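Local coordinates for protein ubiquitin conjugating enzyme (Agrocybe aegerita, PDB 3WE5) that probably acts as an E2 ubiquitin-conjugating enzyme, carrying activated ubiquitin from an E1 enzyme towards its target proteins, at residues A30-E35 / L125-V130; I45-A50 / W56-E61; V90-T95 / E99-P104; N109-A114 / D151-T156. All blocks are in the same frame, centred on the assembly; numbering follows the deposited sequence.

From the N terminus, helix 24-39 supplies the first half of contact 1, whose loop closes only when the chain reaches the start of helix 127-140. Within that long loop lie contact 2, the hairpin of strands 45-49 and 55-61, and then contact 3, where the chain turns back on itself after strand 89-92. Contact 4 opens later, at residues 109-114, and closes at helix 150-156, so its loop crosses that of contact 1. Contacts 1 and 2 meet through Val127, Ile128 and Leu33, packing both helices against the sheet. Contacts 3 and 4 adjoin too, with a probable hydrogen bond of 2.8 Å from Phe92 N to Gly110 O.

Contact 1 of 4, residues A30-E35 / L125-V130; sequences AKELRE and LSVIAV
Glu32 reaches out from helix 24-39 and places its carboxylate at the first turn of helix 127-140, where OE1 accepts a nearly straight hydrogen bond from Val127 N (2.8 Å, 175° at the hydrogen). The donor comes in on the syn side of OE1, 18° out of the carboxylate plane. CG stands beside the backbone N (chi1 -64°) and the chain beyond it is extended, which gives the span needed to bridge the two helices. The glutamate passes at a slant across the valine, with OE1 3.3 Å from Val127 CG2, and the same oxygen also lies 3.5 Å from Ser126 CB. A water donates to Glu32 OE1 at 2.7 Å and accepts from Ile128 N at 2.9 Å, so the second amide of the turn is tied to the same atom indirectly. This is the start of a helix with its N-cap: Ser126 OG accepts from Ala129 N at 3.1 Å, while Glu32 and the water serve the Val127 and Ile128 amides ahead of it. The positive end of the helix dipole would probably favour the charged carboxylate there. Glu32 OE2 turns to other partners, a salt bridge to Arg28 and a hydrogen bond to Tyr83 OH, which fix the rotation of the group. With an alanine here, Val127 N and Tyr83 OH would probably be left without this acceptor and Arg28 without its mate. Val127 itself is buried, its side chain packing on Trp56, Phe58 and Phe77 of the sheet.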
loop_
_atom_site.group_PDB
_atom_site.type_symbol
_atom_site.label_atom_id
_atom_site.label_comp_id
_atom_site.label_asym_id
_atom_site.label_seq_id
_atom_site.Cartn_x
_atom_site.Cartn_y
_atom_site.Cartn_z
ATOM N N ALA A 30 -0.540 -2.431 -34.509
ATOM C CA ALA A 30 0.474 -2.604 -35.539
ATOM C C ALA A 30 1.324 -1.367 -35.676
ATOM O O ALA A 30 2.521 -1.466 -35.911
ATOM C CB ALA A 30 -0.127 -2.918 -36.888
ATOM N N LYS A 31 0.692 -0.202 -35.563
ATOM C CA LYS A 31 1.454 1.037 -35.685
ATOM C C LYS A 31 2.386 1.195 -34.490
ATOM O O LYS A 31 3.531 1.617 -34.660
ATOM C CB LYS A 31 0.543 2.272 -35.858
ATOM C CG LYS A 31 1.384 3.549 -35.988
ATOM C CD LYS A 31 0.766 4.610 -36.857
ATOM C CE LYS A 31 1.796 5.722 -37.109
ATOM N NZ LYS A 31 2.338 6.244 -35.827
ATOM N N GLU A 32 1.924 0.849 -33.292
ATOM C CA GLU A 32 2.801 0.939 -32.122
ATOM C C GLU A 32 3.968 -0.010 -32.285
ATOM O O GLU A 32 5.096 0.319 -31.901
ATOM C CB GLU A 32 2.048 0.640 -30.832
ATOM C CG GLU A 32 0.937 1.656 -30.494
ATOM C CD GLU A 32 0.518 1.630 -29.034
ATOM O OE1 GLU A 32 1.328 1.344 -28.094
ATOM O OE2 GLU A 32 -0.685 1.856 -28.759
ATOM N N LEU A 33 3.708 -1.194 -32.833
ATOM C CA LEU A 33 4.782 -2.166 -33.032
ATOM C C LEU A 33 5.773 -1.675 -34.066
ATOM O O LEU A 33 6.985 -1.883 -33.909
ATOM C CB LEU A 33 4.222 -3.530 -33.474
ATOM C CG LEU A 33 5.241 -4.657 -33.609
ATOM C CD1 LEU A 33 5.851 -4.925 -32.256
ATOM C CD2 LEU A 33 4.527 -5.932 -34.121
ATOM N N ARG A 34 5.275 -1.068 -35.149
ATOM C CA ARG A 34 6.121 -0.480 -36.181
ATOM C C ARG A 34 7.034 0.568 -35.555
ATOM O O ARG A 34 8.239 0.604 -35.849
ATOM C CB ARG A 34 5.234 0.174 -37.248
ATOM C CG ARG A 34 5.932 0.831 -38.427
ATOM C CD ARG A 34 4.858 1.370 -39.424
ATOM N NE ARG A 34 4.115 0.257 -40.030
ATOM C CZ ARG A 34 2.808 -0.003 -39.874
ATOM N NH1 ARG A 34 2.000 0.762 -39.132
ATOM N NH2 ARG A 34 2.293 -1.059 -40.483
ATOM N N GLU A 35 6.468 1.397 -34.686
ATOM C CA GLU A 35 7.277 2.444 -34.040
ATOM C C GLU A 35 8.318 1.880 -33.081
ATOM O O GLU A 35 9.435 2.397 -33.032
ATOM C CB GLU A 35 6.396 3.503 -33.385
ATOM C CG GLU A 35 5.465 4.224 -34.380
ATOM C CD GLU A 35 6.187 4.872 -35.558
ATOM O OE1 GLU A 35 7.296 5.418 -35.365
ATOM O OE2 GLU A 35 5.636 4.844 -36.684
ATOM N N LEU A 125 -1.913 7.853 -24.913
ATOM C CA LEU A 125 -0.749 7.132 -24.395
ATOM C C LEU A 125 -0.435 5.958 -25.305
ATOM O O LEU A 125 -0.962 5.844 -26.418
ATOM C CB LEU A 125 -0.987 6.676 -22.969
ATOM C CG LEU A 125 -1.381 7.811 -22.011
ATOM C CD1 LEU A 125 -1.603 7.291 -20.619
ATOM C CD2 LEU A 125 -0.371 8.939 -22.034
ATOM N N SER A 126 0.479 5.112 -24.873
ATOM C CA SER A 126 0.933 4.019 -25.725
ATOM C C SER A 126 1.501 2.957 -24.827
ATOM O O SER A 126 1.688 3.168 -23.636
ATOM C CB SER A 126 2.030 4.488 -26.667
ATOM O OG SER A 126 3.165 4.943 -25.939
ATOM N N VAL A 127 1.770 1.792 -25.396
ATOM C CA VAL A 127 2.373 0.731 -24.624
ATOM C C VAL A 127 3.731 1.174 -24.040
ATOM O O VAL A 127 4.023 0.924 -22.853
ATOM C CB VAL A 127 2.559 -0.494 -25.521
ATOM C CG1 VAL A 127 3.383 -1.543 -24.773
ATOM C CG2 VAL A 127 1.180 -1.047 -25.880
ATOM N N ILE A 128 4.543 1.805 -24.871
ATOM C CA ILE A 128 5.867 2.264 -24.418
ATOM C C ILE A 128 5.736 3.317 -23.321
ATOM O O ILE A 128 6.475 3.284 -22.344
ATOM C CB ILE A 128 6.713 2.757 -25.587
ATOM C CG1 ILE A 128 7.045 1.573 -26.492
ATOM C CG2 ILE A 128 8.001 3.417 -25.081
ATOM C CD1 ILE A 128 8.066 0.586 -25.889
ATOM N N ALA A 129 4.776 4.229 -23.443
ATOM C CA ALA A 129 4.515 5.165 -22.325
ATOM C C ALA A 129 4.190 4.473 -21.013
ATOM O O ALA A 129 4.650 4.886 -19.953
ATOM C CB ALA A 129 3.394 6.191 -22.706
ATOM N N VAL A 130 3.400 3.409 -21.052
ATOM C CA VAL A 130 3.126 2.650 -19.861
ATOM C C VAL A 130 4.411 2.025 -19.305
ATOM O O VAL A 130 4.634 2.037 -18.093
ATOM C CB VAL A 130 2.088 1.544 -20.140
ATOM C CG1 VAL A 130 1.893 0.659 -18.908
ATOM C CG2 VAL A 130 0.766 2.175 -20.562
HETATM O O HOH W 1 3.950 1.807 -27.743
#

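Contact 2 of 4, residues I45-A50 / W56-E61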
loop_
_atom_site.group_PDB
_atom_site.type_symbol
_atom_site.label_atom_id
_atom_site.label_comp_id
_atom_site.label_asym_id
_atom_site.label_seq_id
_atom_site.Cartn_x
_atom_site.Cartn_y
_atom_site.Cartn_z
ATOM N N ILE A 45 14.243 -0.851 -21.342
ATOM C CA ILE A 45 12.985 -1.496 -21.752
ATOM C C ILE A 45 13.254 -2.333 -22.995
ATOM O O ILE A 45 13.832 -1.859 -23.960
ATOM C CB ILE A 45 11.881 -0.453 -21.993
ATOM C CG1 ILE A 45 11.491 0.237 -20.688
ATOM C CG2 ILE A 45 10.639 -1.126 -22.630
ATOM C CD1 ILE A 45 10.905 1.609 -20.903
ATOM N N THR A 46 12.869 -3.609 -22.974
ATOM C CA THR A 46 13.110 -4.458 -24.147
ATOM C C THR A 46 11.844 -5.210 -24.538
ATOM O O THR A 46 11.223 -5.827 -23.688
ATOM C CB THR A 46 14.179 -5.505 -23.847
ATOM O OG1 THR A 46 15.354 -4.841 -23.362
ATOM C CG2 THR A 46 14.524 -6.300 -25.094
ATOM N N LEU A 47 11.478 -5.133 -25.811
ATOM C CA LEU A 47 10.387 -5.976 -26.356
ATOM C C LEU A 47 10.885 -7.401 -26.537
ATOM O O LEU A 47 11.897 -7.617 -27.221
ATOM C CB LEU A 47 9.894 -5.399 -27.689
ATOM C CG LEU A 47 8.813 -6.245 -28.393
ATOM C CD1 LEU A 47 7.559 -6.236 -27.554
ATOM C CD2 LEU A 47 8.527 -5.664 -29.754
ATOM N N VAL A 48 10.201 -8.349 -25.888
ATOM C CA VAL A 48 10.547 -9.783 -25.896
ATOM C C VAL A 48 9.628 -10.592 -26.815
ATOM O O VAL A 48 10.080 -11.516 -27.486
ATOM C CB VAL A 48 10.546 -10.332 -24.452
ATOM C CG1 VAL A 48 10.551 -11.857 -24.426
ATOM C CG2 VAL A 48 11.761 -9.774 -23.718
ATOM N N ASP A 49 8.361 -10.218 -26.890
ATOM C CA ASP A 49 7.437 -10.979 -27.733
ATOM C C ASP A 49 6.256 -10.092 -28.108
ATOM O O ASP A 49 5.669 -9.420 -27.247
ATOM C CB ASP A 49 6.935 -12.204 -26.972
ATOM C CG ASP A 49 6.014 -13.054 -27.822
ATOM O OD1 ASP A 49 4.847 -12.637 -28.045
ATOM O OD2 ASP A 49 6.465 -14.125 -28.276
ATOM N N ALA A 50 5.970 -10.029 -29.402
ATOM C CA ALA A 50 4.768 -9.359 -29.909
ATOM C C ALA A 50 4.227 -10.219 -31.045
ATOM O O ALA A 50 4.172 -9.792 -32.207
ATOM C CB ALA A 50 5.081 -7.963 -30.399
ATOM N N TRP A 56 1.480 -8.951 -25.473
ATOM C CA TRP A 56 2.898 -8.645 -25.685
ATOM C C TRP A 56 3.665 -8.767 -24.371
ATOM O O TRP A 56 3.119 -8.583 -23.277
ATOM C CB TRP A 56 3.075 -7.198 -26.198
ATOM C CG TRP A 56 2.540 -6.892 -27.574
ATOM C CD1 TRP A 56 1.931 -7.754 -28.456
ATOM C CD2 TRP A 56 2.591 -5.619 -28.218
ATOM N NE1 TRP A 56 1.592 -7.078 -29.617
ATOM C CE2 TRP A 56 1.990 -5.765 -29.494
ATOM C CE3 TRP A 56 3.093 -4.360 -27.838
ATOM C CZ2 TRP A 56 1.855 -4.688 -30.394
ATOM C CZ3 TRP A 56 2.953 -3.287 -28.729
ATOM C CH2 TRP A 56 2.352 -3.464 -30.009
ATOM N N LEU A 57 4.957 -9.083 -24.479
ATOM C CA LEU A 57 5.834 -9.149 -23.312
ATOM C C LEU A 57 7.058 -8.245 -23.500
ATOM O O LEU A 57 7.672 -8.222 -24.570
ATOM C CB LEU A 57 6.353 -10.580 -23.143
ATOM C CG LEU A 57 5.311 -11.652 -22.835
ATOM C CD1 LEU A 57 5.997 -13.046 -22.880
ATOM C CD2 LEU A 57 4.660 -11.420 -21.497
ATOM N N PHE A 58 7.398 -7.519 -22.435
ATOM C CA PHE A 58 8.616 -6.706 -22.353
ATOM C C PHE A 58 9.455 -7.139 -21.141
ATOM O O PHE A 58 8.939 -7.710 -20.190
ATOM C CB PHE A 58 8.249 -5.227 -22.140
ATOM C CG PHE A 58 7.588 -4.585 -23.303
ATOM C CD1 PHE A 58 6.227 -4.766 -23.528
ATOM C CD2 PHE A 58 8.311 -3.790 -24.185
ATOM C CE1 PHE A 58 5.610 -4.161 -24.612
ATOM C CE2 PHE A 58 7.708 -3.177 -25.267
ATOM C CZ PHE A 58 6.335 -3.383 -25.492
ATOM N N THR A 59 10.754 -6.856 -21.176
ATOM C CA THR A 59 11.515 -6.831 -19.924
ATOM C C THR A 59 11.723 -5.380 -19.516
ATOM O O THR A 59 11.886 -4.516 -20.368
ATOM C CB THR A 59 12.846 -7.563 -20.006
ATOM O OG1 THR A 59 13.659 -6.977 -21.015
ATOM C CG2 THR A 59 12.623 -9.027 -20.319
ATOM N N ILE A 60 11.688 -5.145 -18.206
ATOM C CA ILE A 60 11.845 -3.804 -17.648
ATOM C C ILE A 60 13.007 -3.862 -16.661
ATOM O O ILE A 60 12.978 -4.631 -15.681
ATOM C CB ILE A 60 10.601 -3.387 -16.881
ATOM C CG1 ILE A 60 9.365 -3.382 -17.801
ATOM C CG2 ILE A 60 10.807 -2.018 -16.203
ATOM C CD1 ILE A 60 9.449 -2.427 -18.984
ATOM N N GLU A 61 14.027 -3.054 -16.924
ATOM C CA GLU A 61 15.114 -2.888 -15.955
ATOM C C GLU A 61 15.124 -1.440 -15.532
ATOM O O GLU A 61 15.037 -0.544 -16.371
ATOM C CB GLU A 61 16.460 -3.243 -16.570
ATOM C CG GLU A 61 17.618 -3.001 -15.600
ATOM C CD GLU A 61 18.915 -3.625 -16.053
ATOM O OE1 GLU A 61 18.880 -4.437 -17.004
ATOM O OE2 GLU A 61 19.962 -3.295 -15.446
HETATM O O HOH W 2 14.988 -4.676 -20.462
#
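Strands 45-49 and 56-61 run antiparallel at 148°, Thr46 pairing with Thr59 through two backbone hydrogen bonds, until a classic beta bulge sets Val48 and Asp49 both opposite Leu57. There Leu57 O accepts from Val48 N at 2.9 Å and from Asp49 N at 3.1 Å, both donors reaching it from the same face of its plane.

Ile45, Leu47, Phe58 and Ile60 share one face of the hairpin. Leu47 CG stands opposite the backbone N (chi1 176°), which sends CD1 over the ring of Phe58, 3.9 Å from its centroid and offset toward the rim, while CG1 of Ile45 lies beside CD1 of Ile60 at 3.8 Å. Past the bulge Ala50 CB rests on the five-membered ring of Trp56, 3.7 Å from the centroid and 10° off the normal; Trp56 NE1 is hydrogen-bonded to Asp52 O.

Thr46 and Thr59 lie side by side on the other face, and one water joins Thr46 OG1 (2.9 Å) to Thr59 OG1 (2.7 Å). Val48 CG2 touches Thr59 CG2 at 3.6 Å.

The first face is apolar and turned to helices 24-39 and 127-140, whereas the threonine face is mixed, Leu57 lying on it beside the water-bridged hydroxyls.

Contact 3 of 4, residues V90-T95 / E99-P104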
loop_
_atom_site.group_PDB
_atom_site.type_symbol
_atom_site.label_atom_id
_atom_site.label_comp_id
_atom_site.label_asym_id
_atom_site.label_seq_id
_atom_site.Cartn_x
_atom_site.Cartn_y
_atom_site.Cartn_z
ATOM N N VAL A 90 -2.351 -4.879 -17.667
ATOM C CA VAL A 90 -0.894 -4.922 -17.521
ATOM C C VAL A 90 -0.492 -5.522 -16.172
ATOM O O VAL A 90 -1.002 -5.117 -15.120
ATOM C CB VAL A 90 -0.326 -3.488 -17.641
ATOM C CG1 VAL A 90 1.209 -3.514 -17.542
ATOM C CG2 VAL A 90 -0.736 -2.851 -18.946
ATOM N N GLN A 91 0.420 -6.497 -16.193
ATOM C CA GLN A 91 0.870 -7.136 -14.968
ATOM C C GLN A 91 2.290 -7.671 -15.141
ATOM O O GLN A 91 2.718 -8.013 -16.263
ATOM C CB GLN A 91 -0.089 -8.266 -14.576
ATOM C CG GLN A 91 -0.136 -9.393 -15.591
ATOM C CD GLN A 91 -1.492 -10.085 -15.619
ATOM O OE1 GLN A 91 -2.370 -9.724 -16.407
ATOM N NE2 GLN A 91 -1.667 -11.082 -14.762
ATOM N N PHE A 92 3.027 -7.712 -14.036
ATOM C CA PHE A 92 4.306 -8.401 -14.032
ATOM C C PHE A 92 4.002 -9.891 -14.040
ATOM O O PHE A 92 3.040 -10.347 -13.391
ATOM C CB PHE A 92 5.151 -7.996 -12.817
ATOM C CG PHE A 92 5.713 -6.596 -12.918
ATOM C CD1 PHE A 92 6.833 -6.336 -13.704
ATOM C CD2 PHE A 92 5.094 -5.530 -12.269
ATOM C CE1 PHE A 92 7.355 -5.028 -13.823
ATOM C CE2 PHE A 92 5.617 -4.224 -12.368
ATOM C CZ PHE A 92 6.743 -3.968 -13.144
ATOM N N VAL A 93 4.814 -10.628 -14.791
ATOM C CA VAL A 93 4.694 -12.079 -14.911
ATOM C C VAL A 93 5.296 -12.788 -13.700
ATOM O O VAL A 93 6.403 -12.462 -13.236
ATOM C CB VAL A 93 5.320 -12.572 -16.219
ATOM C CG1 VAL A 93 5.310 -14.111 -16.302
ATOM C CG2 VAL A 93 4.564 -12.002 -17.393
ATOM N N VAL A 94 4.544 -13.738 -13.157
ATOM C CA VAL A 94 5.030 -14.459 -11.981
ATOM C C VAL A 94 5.022 -15.962 -12.202
ATOM O O VAL A 94 5.034 -16.739 -11.232
ATOM C CB VAL A 94 4.246 -14.091 -10.703
ATOM C CG1 VAL A 94 4.478 -12.639 -10.348
ATOM C CG2 VAL A 94 2.745 -14.370 -10.871
ATOM N N THR A 95 5.000 -16.366 -13.469
ATOM C CA THR A 95 5.070 -17.785 -13.818
ATOM C C THR A 95 6.513 -18.244 -13.961
ATOM O O THR A 95 7.426 -17.431 -14.129
ATOM C CB THR A 95 4.327 -18.093 -15.130
ATOM O OG1 THR A 95 4.792 -17.215 -16.162
ATOM C CG2 THR A 95 2.825 -17.902 -14.960
ATOM N N GLU A 99 9.394 -13.573 -10.399
ATOM C CA GLU A 99 8.770 -12.919 -9.261
ATOM C C GLU A 99 8.472 -11.473 -9.603
ATOM O O GLU A 99 9.189 -10.859 -10.392
ATOM C CB GLU A 99 9.666 -13.020 -8.023
ATOM C CG GLU A 99 10.042 -14.467 -7.661
ATOM C CD GLU A 99 10.572 -14.616 -6.240
ATOM O OE1 GLU A 99 9.846 -14.250 -5.289
ATOM O OE2 GLU A 99 11.713 -15.104 -6.077
ATOM N N ALA A 100 7.410 -10.926 -9.015
ATOM C CA ALA A 100 7.085 -9.513 -9.231
ATOM C C ALA A 100 8.053 -8.666 -8.438
ATOM O O ALA A 100 8.572 -9.110 -7.402
ATOM C CB ALA A 100 5.645 -9.214 -8.800
ATOM N N PRO A 101 8.312 -7.443 -8.904
ATOM C CA PRO A 101 9.129 -6.578 -8.048
ATOM C C PRO A 101 8.400 -6.342 -6.723
ATOM O O PRO A 101 7.166 -6.224 -6.720
ATOM C CB PRO A 101 9.216 -5.273 -8.847
ATOM C CG PRO A 101 8.069 -5.340 -9.841
ATOM C CD PRO A 101 7.883 -6.776 -10.149
ATOM N N VAL A 102 9.141 -6.293 -5.618
ATOM C CA VAL A 102 8.535 -5.953 -4.334
ATOM C C VAL A 102 8.430 -4.437 -4.246
ATOM O O VAL A 102 9.442 -3.728 -4.150
ATOM C CB VAL A 102 9.338 -6.514 -3.154
ATOM C CG1 VAL A 102 8.646 -6.174 -1.841
ATOM C CG2 VAL A 102 9.476 -8.012 -3.300
ATOM N N HIS A 103 7.198 -3.940 -4.308
ATOM C CA HIS A 103 6.924 -2.522 -4.450
ATOM C C HIS A 103 5.526 -2.261 -3.909
ATOM O O HIS A 103 4.649 -3.118 -4.040
ATOM C CB HIS A 103 6.988 -2.135 -5.943
ATOM C CG HIS A 103 6.815 -0.677 -6.195
ATOM N ND1 HIS A 103 5.575 -0.082 -6.308
ATOM C CD2 HIS A 103 7.718 0.318 -6.354
ATOM C CE1 HIS A 103 5.723 1.210 -6.507
ATOM N NE2 HIS A 103 7.017 1.477 -6.556
ATOM N N PRO A 104 5.305 -1.090 -3.284
ATOM C CA PRO A 104 4.007 -0.805 -2.646
ATOM C C PRO A 104 2.811 -0.716 -3.589
ATOM O O PRO A 104 1.672 -0.725 -3.118
ATOM C CB PRO A 104 4.229 0.570 -1.994
ATOM C CG PRO A 104 5.695 0.693 -1.832
ATOM C CD PRO A 104 6.291 -0.026 -3.006
HETATM O O HOH W 3 7.883 -10.311 -12.914
#
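A single water spans Val93 and Glu99, donating to Val93 O at 2.6 Å and to Glu99 O at 2.9 Å, and so joins two backbone carbonyls that cannot bond to each other. Beside this bridge the contact is apolar. Pro101 comes down over one face of Phe92: its CD stands 3.6 Å from the ring centroid, 16° off the normal, in a CH-pi contact. Pro101 CG reaches farther across the same ring, to 3.7 Å from Phe92 CE2, and the two side chains cross at about a right angle. In Phe92, chi1 (-73°) carries the ring towards the loop and chi2 (-79°) turns its face to the proline. Val94 CG1 lies 3.6 Å from Ala100 N and 3.9 Å from Ala100 CB.

In place of Phe92 a serine has no ring for Pro101 to rest on, and a gap would probably open between the strand and the returning loop.

His103 and Pro104 begin the His-Pro-His sequence that probably corresponds to the His-Pro-Asn signature of most E2 enzymes. Strand 89-92, at the edge of the four-stranded sheet, pairs with strand 72-78; Phe92 and Pro101 both pack on Leu138 of helix 127-140, and Pro101 also touches Tyr73.

Contact 4 of 4, residues N109-A114 / D151-T156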
loop_
_atom_site.group_PDB
_atom_site.type_symbol
_atom_site.label_atom_id
_atom_site.label_comp_id
_atom_site.label_asym_id
_atom_site.label_seq_id
_atom_site.Cartn_x
_atom_site.Cartn_y
_atom_site.Cartn_z
ATOM N N ASN A 109 1.044 -11.242 -6.900
ATOM C CA ASN A 109 0.573 -11.959 -8.064
ATOM C C ASN A 109 0.884 -11.202 -9.351
ATOM O O ASN A 109 0.474 -11.616 -10.428
ATOM C CB ASN A 109 -0.928 -12.251 -7.967
ATOM C CG ASN A 109 -1.785 -11.004 -8.103
ATOM O OD1 ASN A 109 -1.296 -9.874 -8.013
ATOM N ND2 ASN A 109 -3.085 -11.207 -8.293
ATOM N N GLY A 110 1.584 -10.077 -9.234
ATOM C CA GLY A 110 2.005 -9.329 -10.417
ATOM C C GLY A 110 1.080 -8.207 -10.844
ATOM O O GLY A 110 1.455 -7.376 -11.688
ATOM N N HIS A 111 -0.128 -8.171 -10.284
ATOM C CA HIS A 111 -1.076 -7.114 -10.623
ATOM C C HIS A 111 -0.540 -5.776 -10.140
ATOM O O HIS A 111 0.164 -5.704 -9.129
ATOM C CB HIS A 111 -2.432 -7.389 -9.982
ATOM C CG HIS A 111 -3.146 -8.555 -10.584
ATOM N ND1 HIS A 111 -4.477 -8.813 -10.340
ATOM C CD2 HIS A 111 -2.722 -9.520 -11.433
ATOM C CE1 HIS A 111 -4.841 -9.893 -11.012
ATOM N NE2 HIS A 111 -3.796 -10.341 -11.684
ATOM N N ILE A 112 -0.882 -4.717 -10.858
ATOM C CA ILE A 112 -0.290 -3.406 -10.594
ATOM C C ILE A 112 -1.361 -2.375 -10.273
ATOM O O ILE A 112 -2.350 -2.265 -10.993
ATOM C CB ILE A 112 0.489 -2.912 -11.828
ATOM C CG1 ILE A 112 1.615 -3.891 -12.197
ATOM C CG2 ILE A 112 1.012 -1.485 -11.608
ATOM C CD1 ILE A 112 2.147 -3.713 -13.621
ATOM N N CYS A 113 -1.170 -1.620 -9.197
ATOM C CA CYS A 113 -2.025 -0.457 -8.930
ATOM C C CYS A 113 -1.343 0.828 -9.416
ATOM O O CYS A 113 -0.440 1.356 -8.769
ATOM C CB CYS A 113 -2.337 -0.360 -7.434
ATOM S SG CYS A 113 -3.559 0.918 -7.031
ATOM N N ALA A 114 -1.755 1.328 -10.572
ATOM C CA ALA A 114 -1.167 2.553 -11.106
ATOM C C ALA A 114 -2.247 3.290 -11.858
ATOM O O ALA A 114 -3.043 2.669 -12.557
ATOM C CB ALA A 114 -0.010 2.240 -12.025
ATOM N N ASP A 151 -2.079 -9.632 0.806
ATOM C CA ASP A 151 -2.639 -10.973 0.962
ATOM C C ASP A 151 -4.156 -11.010 0.731
ATOM O O ASP A 151 -4.669 -11.929 0.082
ATOM C CB ASP A 151 -2.251 -11.569 2.320
ATOM C CG ASP A 151 -0.750 -11.688 2.486
ATOM O OD1 ASP A 151 -0.054 -11.871 1.461
ATOM O OD2 ASP A 151 -0.263 -11.582 3.635
ATOM N N ARG A 152 -4.857 -10.001 1.246
ATOM C CA ARG A 152 -6.299 -9.866 1.048
ATOM C C ARG A 152 -6.637 -9.838 -0.436
ATOM O O ARG A 152 -7.476 -10.608 -0.913
ATOM C CB ARG A 152 -6.807 -8.591 1.732
ATOM C CG ARG A 152 -8.319 -8.403 1.679
ATOM C CD ARG A 152 -8.827 -7.521 2.828
ATOM N NE ARG A 152 -8.623 -6.093 2.586
ATOM C CZ ARG A 152 -7.684 -5.361 3.180
ATOM N NH1 ARG A 152 -6.862 -5.921 4.057
ATOM N NH2 ARG A 152 -7.564 -4.068 2.903
ATOM N N TYR A 153 -5.960 -8.956 -1.167
ATOM C CA TYR A 153 -6.184 -8.829 -2.601
ATOM C C TYR A 153 -5.910 -10.125 -3.362
ATOM O O TYR A 153 -6.719 -10.549 -4.189
ATOM C CB TYR A 153 -5.330 -7.699 -3.195
ATOM C CG TYR A 153 -5.497 -7.587 -4.690
ATOM C CD1 TYR A 153 -6.625 -6.992 -5.235
ATOM C CD2 TYR A 153 -4.535 -8.091 -5.557
ATOM C CE1 TYR A 153 -6.787 -6.893 -6.596
ATOM C CE2 TYR A 153 -4.690 -8.005 -6.919
ATOM C CZ TYR A 153 -5.820 -7.407 -7.434
ATOM O OH TYR A 153 -5.984 -7.316 -8.798
ATOM N N VAL A 154 -4.764 -10.745 -3.094
ATOM C CA VAL A 154 -4.295 -11.837 -3.947
ATOM C C VAL A 154 -5.162 -13.103 -3.820
ATOM O O VAL A 154 -5.328 -13.857 -4.782
ATOM C CB VAL A 154 -2.791 -12.108 -3.718
ATOM C CG1 VAL A 154 -2.368 -13.419 -4.345
ATOM C CG2 VAL A 154 -1.954 -10.950 -4.289
ATOM N N ARG A 155 -5.747 -13.308 -2.643
ATOM C CA ARG A 155 -6.594 -14.479 -2.401
ATOM C C ARG A 155 -7.797 -14.544 -3.333
ATOM O O ARG A 155 -8.167 -15.620 -3.807
ATOM C CB ARG A 155 -7.097 -14.488 -0.952
ATOM C CG ARG A 155 -6.072 -14.924 0.069
ATOM C CD ARG A 155 -6.741 -15.330 1.378
ATOM N NE ARG A 155 -7.186 -14.176 2.154
ATOM C CZ ARG A 155 -6.415 -13.525 3.020
ATOM N NH1 ARG A 155 -5.159 -13.920 3.215
ATOM N NH2 ARG A 155 -6.895 -12.482 3.689
ATOM N N THR A 156 -8.411 -13.391 -3.587
ATOM C CA THR A 156 -9.659 -13.336 -4.348
ATOM C C THR A 156 -9.481 -12.706 -5.739
ATOM O O THR A 156 -10.454 -12.501 -6.467
ATOM C CB THR A 156 -10.732 -12.551 -3.562
ATOM O OG1 THR A 156 -11.926 -12.431 -4.346
ATOM C CG2 THR A 156 -10.223 -11.169 -3.221
HETATM O O HOH W 4 -4.075 -14.293 -7.780
#
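An Asx turn at Asn109, in the loop leading to Cys113, meets helix 150-156 through Tyr153 and Val154; by its place in the sequence, Cys113 probably corresponds to the active-site cysteine of E2 enzymes. Asn109 OD1 accepts from His111 N at 3.1 Å, the donor lying well above the carbonyl plane. The turn folds the amide back so that ND2 lies 3.3 Å above the centre of the His111 ring.

At the edge of that ring, nearly in plane, His111 ND1 and Tyr153 OH form a hydrogen bond of 2.6 Å at 177°. The two rings meet rim to rim, their planes at 67°. Tyr153, its CG anti to the backbone N (chi1 177°), leans across from the helix to reach the histidine. The Asn109 amide stands nearly at right angles to the tyrosine plane, ND2 being 3.8 Å from Tyr153 CE2, and Asn109 CG touches Val154 CG2 at 3.8 Å. A water links Asn109 ND2 to Val154 O, both at 3.3 Å.

Tyr107 stacks on Tyr153, which also packs on Arg152 of the second subunit. The short, straight bond and the amide over the ring would together restrict rotation of the buried His111, tying the loop to the C-terminal helix.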